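Local structure of glycerophosphoryl diester phosphodiesterase (Parabacteroides distasonis, 3MZ2) at residues A[124-129]-A[157-162]; A[172-175]-A[181-184]. The protein probably hydrolyses glycerophosphodiesters, using a domain built as a TIM barrel. All blocks are in the same frame, centred on the assembly; numbering follows the deposited sequence.

Contact 1 of 2, residues A[124-129]-A[157-162]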
# COMPACT_ATOMS: atom_id res chain seq x y z
N GLU A 124 14.07 -0.33 -18.36
CA GLU A 124 13.74 -0.48 -19.79
C GLU A 124 12.59 0.44 -20.17
O GLU A 124 12.61 1.06 -21.25
CB GLU A 124 13.36 -1.92 -20.15
CG GLU A 124 12.80 -2.10 -21.57
CD GLU A 124 12.35 -3.52 -21.82
OE1 GLU A 124 12.16 -4.26 -20.83
OE2 GLU A 124 12.19 -3.88 -23.00
N ALA A 125 11.58 0.56 -19.28
CA ALA A 125 10.44 1.39 -19.57
C ALA A 125 10.80 2.87 -19.60
O ALA A 125 10.34 3.62 -20.48
CB ALA A 125 9.32 1.11 -18.53
N ILE A 126 11.62 3.29 -18.65
CA ILE A 126 12.05 4.68 -18.57
C ILE A 126 12.86 5.05 -19.82
O ILE A 126 12.62 6.09 -20.44
CB ILE A 126 12.88 4.93 -17.27
CG1 ILE A 126 12.00 4.90 -16.03
CG2 ILE A 126 13.63 6.30 -17.27
CD1 ILE A 126 12.81 4.91 -14.78
N ARG A 127 13.82 4.20 -20.20
CA ARG A 127 14.65 4.45 -21.39
C ARG A 127 13.80 4.57 -22.66
O ARG A 127 14.03 5.45 -23.50
CB ARG A 127 15.68 3.33 -21.57
CG ARG A 127 16.79 3.32 -20.52
CD ARG A 127 18.04 2.54 -21.01
NE ARG A 127 18.47 3.01 -22.31
CZ ARG A 127 19.09 2.26 -23.21
NH1 ARG A 127 19.38 1.00 -22.92
NH2 ARG A 127 19.43 2.77 -24.39
N TRP A 128 12.80 3.72 -22.77
CA TRP A 128 11.86 3.76 -23.89
C TRP A 128 10.94 4.96 -23.88
O TRP A 128 10.62 5.53 -24.90
CB TRP A 128 11.01 2.49 -23.85
CG TRP A 128 9.90 2.50 -24.87
CD1 TRP A 128 10.01 2.17 -26.21
CD2 TRP A 128 8.56 2.90 -24.66
NE1 TRP A 128 8.79 2.33 -26.83
CE2 TRP A 128 7.89 2.79 -25.90
CE3 TRP A 128 7.84 3.35 -23.55
CZ2 TRP A 128 6.50 3.09 -26.04
CZ3 TRP A 128 6.47 3.68 -23.70
CH2 TRP A 128 5.84 3.55 -24.94
N ALA A 129 10.52 5.38 -22.70
CA ALA A 129 9.52 6.44 -22.59
C ALA A 129 10.07 7.81 -23.00
O ALA A 129 9.31 8.68 -23.43
CB ALA A 129 8.95 6.48 -21.18
N GLU A 157 13.08 13.46 -14.49
CA GLU A 157 11.94 14.28 -14.02
C GLU A 157 10.95 14.73 -15.07
O GLU A 157 9.75 14.84 -14.75
CB GLU A 157 12.39 15.50 -13.26
CG GLU A 157 13.37 15.22 -12.07
CD GLU A 157 14.84 15.39 -12.42
OE1 GLU A 157 15.25 15.11 -13.57
OE2 GLU A 157 15.62 15.80 -11.51
N PRO A 158 11.42 15.03 -16.30
CA PRO A 158 10.43 15.44 -17.31
C PRO A 158 9.50 14.36 -17.85
O PRO A 158 8.59 14.67 -18.63
CB PRO A 158 11.30 15.98 -18.46
CG PRO A 158 12.61 16.35 -17.81
CD PRO A 158 12.80 15.35 -16.71
N TYR A 159 9.75 13.09 -17.51
CA TYR A 159 8.97 12.00 -18.09
C TYR A 159 8.64 10.87 -17.13
O TYR A 159 8.10 9.85 -17.55
CB TYR A 159 9.59 11.45 -19.39
CG TYR A 159 11.01 10.99 -19.30
CD1 TYR A 159 12.08 11.92 -19.39
CD2 TYR A 159 11.34 9.61 -19.31
CE1 TYR A 159 13.39 11.49 -19.32
CE2 TYR A 159 12.65 9.20 -19.27
CZ TYR A 159 13.67 10.12 -19.24
OH TYR A 159 14.97 9.68 -19.21
N VAL A 160 8.97 11.02 -15.86
CA VAL A 160 8.60 9.99 -14.85
C VAL A 160 8.01 10.73 -13.66
O VAL A 160 8.73 11.44 -12.94
CB VAL A 160 9.82 9.13 -14.44
CG1 VAL A 160 9.38 7.99 -13.45
CG2 VAL A 160 10.57 8.57 -15.64
N MSE A 161 6.70 10.60 -13.48
CA MSE A 161 5.95 11.27 -12.40
C MSE A 161 5.76 10.30 -11.25
O MSE A 161 5.84 9.08 -11.46
CB MSE A 161 4.56 11.75 -12.87
CG MSE A 161 4.66 12.84 -13.87
SE MSE A 161 2.98 13.14 -14.83
CE MSE A 161 1.78 13.61 -13.35
N ILE A 162 5.46 10.84 -10.08
CA ILE A 162 5.29 10.02 -8.86
C ILE A 162 3.86 10.16 -8.34
O ILE A 162 3.39 11.26 -8.18
CB ILE A 162 6.29 10.45 -7.77
CG1 ILE A 162 7.73 10.39 -8.31
CG2 ILE A 162 6.14 9.55 -6.50
CD1 ILE A 162 8.76 11.23 -7.48
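I126 and Y159 meet in two ways at once, through a backbone carbonyl and through an apolar branch. The polar approach comes first: I126 O lies at the edge of the Y159 ring, near its plane, 3.3 Å from Y159 CE2. An oxygen placed there faces ring hydrogens rather than the pi cloud, which is likely to be favourable electrostatically. Within the helix, I126 O also accepts a weak hydrogen bond from A129 N, whose stronger one goes to A125 O.

The rest is apolar. I126 CG2 touches Y159 CE2 at 3.7 Å, the two side chains crossing at about a right angle. The other branch of the isoleucine, CG1, reaches V160 CG2 at 4.0 Å, so that the side chain spans two consecutive residues. The valine torsion (chi1 -176°) leaves CG2 beside the backbone N, where it meets both I126 CG1 and I126 CG2. A129, one turn on from I126, adds a looser touch, its CB 4.4 Å from Y159 CD2. With CG between the backbone N and the carbonyl carbon (chi1 55°), the tyrosine ring is turned so that its CD2-CE2 edge lies against A129 and I126. Replacing the tyrosine by an alanine is likely to open a gap beside I126 CG2 and A129 CB and leave I126 O without its ring-edge neighbour.

No hydrogen bond crosses between 124-129 and 157-162. L135, on strand 135-137, meets both segments: I126 and A129 pack on it, and Y159 hydrogen-bonds to its backbone.

The fold is a TIM barrel, parallel strands inside and helices outside. Here helix 122-129 packs on strand 135-137, which follows it, and also reaches the start of the neighbouring parallel strand, 160-164.

Contact 2 of 2, residues A[172-175]-A[181-184]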
# COMPACT_ATOMS: atom_id res chain seq x y z
N PHE A 172 7.77 14.79 1.23
CA PHE A 172 8.97 13.98 1.25
C PHE A 172 9.69 14.08 -0.10
O PHE A 172 10.90 14.40 -0.16
CB PHE A 172 8.65 12.50 1.49
CG PHE A 172 9.86 11.62 1.29
CD1 PHE A 172 10.83 11.49 2.30
CD2 PHE A 172 10.06 10.95 0.08
CE1 PHE A 172 11.95 10.70 2.10
CE2 PHE A 172 11.18 10.17 -0.12
CZ PHE A 172 12.12 10.04 0.90
N PHE A 173 8.96 13.79 -1.19
CA PHE A 173 9.57 13.81 -2.50
C PHE A 173 9.97 15.21 -2.94
O PHE A 173 11.07 15.41 -3.49
CB PHE A 173 8.63 13.22 -3.55
CG PHE A 173 8.52 11.74 -3.48
CD1 PHE A 173 9.56 10.93 -3.94
CD2 PHE A 173 7.38 11.13 -2.95
CE1 PHE A 173 9.44 9.52 -3.90
CE2 PHE A 173 7.28 9.72 -2.92
CZ PHE A 173 8.31 8.94 -3.39
N TYR A 174 9.08 16.20 -2.72
CA TYR A 174 9.31 17.55 -3.24
C TYR A 174 10.56 18.23 -2.59
O TYR A 174 11.33 18.89 -3.28
CB TYR A 174 8.04 18.40 -3.07
CG TYR A 174 8.23 19.80 -3.55
CD1 TYR A 174 8.26 20.10 -4.89
CD2 TYR A 174 8.45 20.84 -2.64
CE1 TYR A 174 8.47 21.43 -5.32
CE2 TYR A 174 8.67 22.13 -3.08
CZ TYR A 174 8.67 22.41 -4.40
OH TYR A 174 8.94 23.69 -4.83
N GLU A 175 10.75 18.00 -1.31
CA GLU A 175 11.90 18.51 -0.56
C GLU A 175 13.17 17.83 -1.06
O GLU A 175 14.21 18.49 -1.11
CB GLU A 175 11.68 18.36 0.96
CG GLU A 175 10.56 19.33 1.44
CD GLU A 175 10.40 19.46 2.93
OE1 GLU A 175 11.02 18.66 3.65
OE2 GLU A 175 9.62 20.39 3.34
N MSE A 181 7.35 16.01 -10.63
CA MSE A 181 5.94 16.24 -10.95
C MSE A 181 5.13 15.11 -10.35
O MSE A 181 5.56 13.96 -10.42
CB MSE A 181 5.78 16.30 -12.45
CG MSE A 181 4.41 16.48 -13.04
SE MSE A 181 3.96 18.38 -13.10
CE MSE A 181 2.07 18.18 -12.77
N PHE A 182 3.94 15.42 -9.82
CA PHE A 182 3.14 14.46 -9.11
C PHE A 182 1.79 14.16 -9.76
O PHE A 182 1.14 15.08 -10.30
CB PHE A 182 2.88 14.98 -7.69
CG PHE A 182 4.14 15.16 -6.92
CD1 PHE A 182 4.88 14.06 -6.54
CD2 PHE A 182 4.59 16.43 -6.61
CE1 PHE A 182 6.07 14.22 -5.85
CE2 PHE A 182 5.80 16.62 -5.93
CZ PHE A 182 6.52 15.53 -5.51
N GLU A 183 1.37 12.90 -9.61
CA GLU A 183 -0.06 12.57 -9.67
C GLU A 183 -0.51 12.49 -8.19
O GLU A 183 -0.06 11.64 -7.47
CB GLU A 183 -0.33 11.24 -10.38
CG GLU A 183 -1.81 10.90 -10.31
CD GLU A 183 -2.16 9.56 -10.87
OE1 GLU A 183 -1.87 9.33 -12.08
OE2 GLU A 183 -2.80 8.81 -10.11
N ALA A 184 -1.31 13.43 -7.76
CA ALA A 184 -1.75 13.51 -6.36
C ALA A 184 -3.19 13.08 -6.21
O ALA A 184 -4.03 13.49 -6.96
CB ALA A 184 -1.56 14.96 -5.85
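The F182 ring meets the helix edge-on, with F173 CB and Y174 N both near its plane. F182 CE1 comes to 3.6 Å from F173 CB, and F182 CZ to 3.8 Å from Y174 N. Across CZ from CE1, F182 CE2 lies 4.0 Å from Y174 CB, so the end of the ring fits against two successive residues where their side chains leave the backbone. One face of the F173 ring is taken by its own neighbour F172, whose CD2 lies 3.9 Å above the plane, over the ring centre.

Although the CB of F173 faces the strand, its ring is carried away from 181-184, toward A148 and I162. Y174 likewise gives F182 its CB while its ring continues to I200 and P201. The two helix aromatics thus diverge, and F182, with CG beside its backbone N (chi1 -61°), inserts its far edge between their bases.

No hydrogen bond joins the two segments; the contact is made by aromatic and CB carbons and one backbone nitrogen. It closes the second half of a beta-alpha-beta crossover, strand 160-164, helix 167-176, strand 182-185, the repeating unit of the TIM barrel.

Overall arrangement
Of the segments in contact, 124-129 on helix 122-129 comes first from the N terminus. Strand 135-137 and helix 144-153 follow before the chain returns at 157-162 to close contact 1, a loop of 27 residues. Strand 160-164 then leads into helix 167-176, and a short turn brings in 181-184 to complete contact 2. The two contacts are in series, neither nesting nor crossing. They meet in the sheet, where strands 160-164 and 182-185 run parallel as neighbours: I162 probably hydrogen-bonds through its N to M181 O and through its O to E183 N. Together they tie two outer helices, with helix 144-153 between them in sequence, to adjoining strands of the barrel wall.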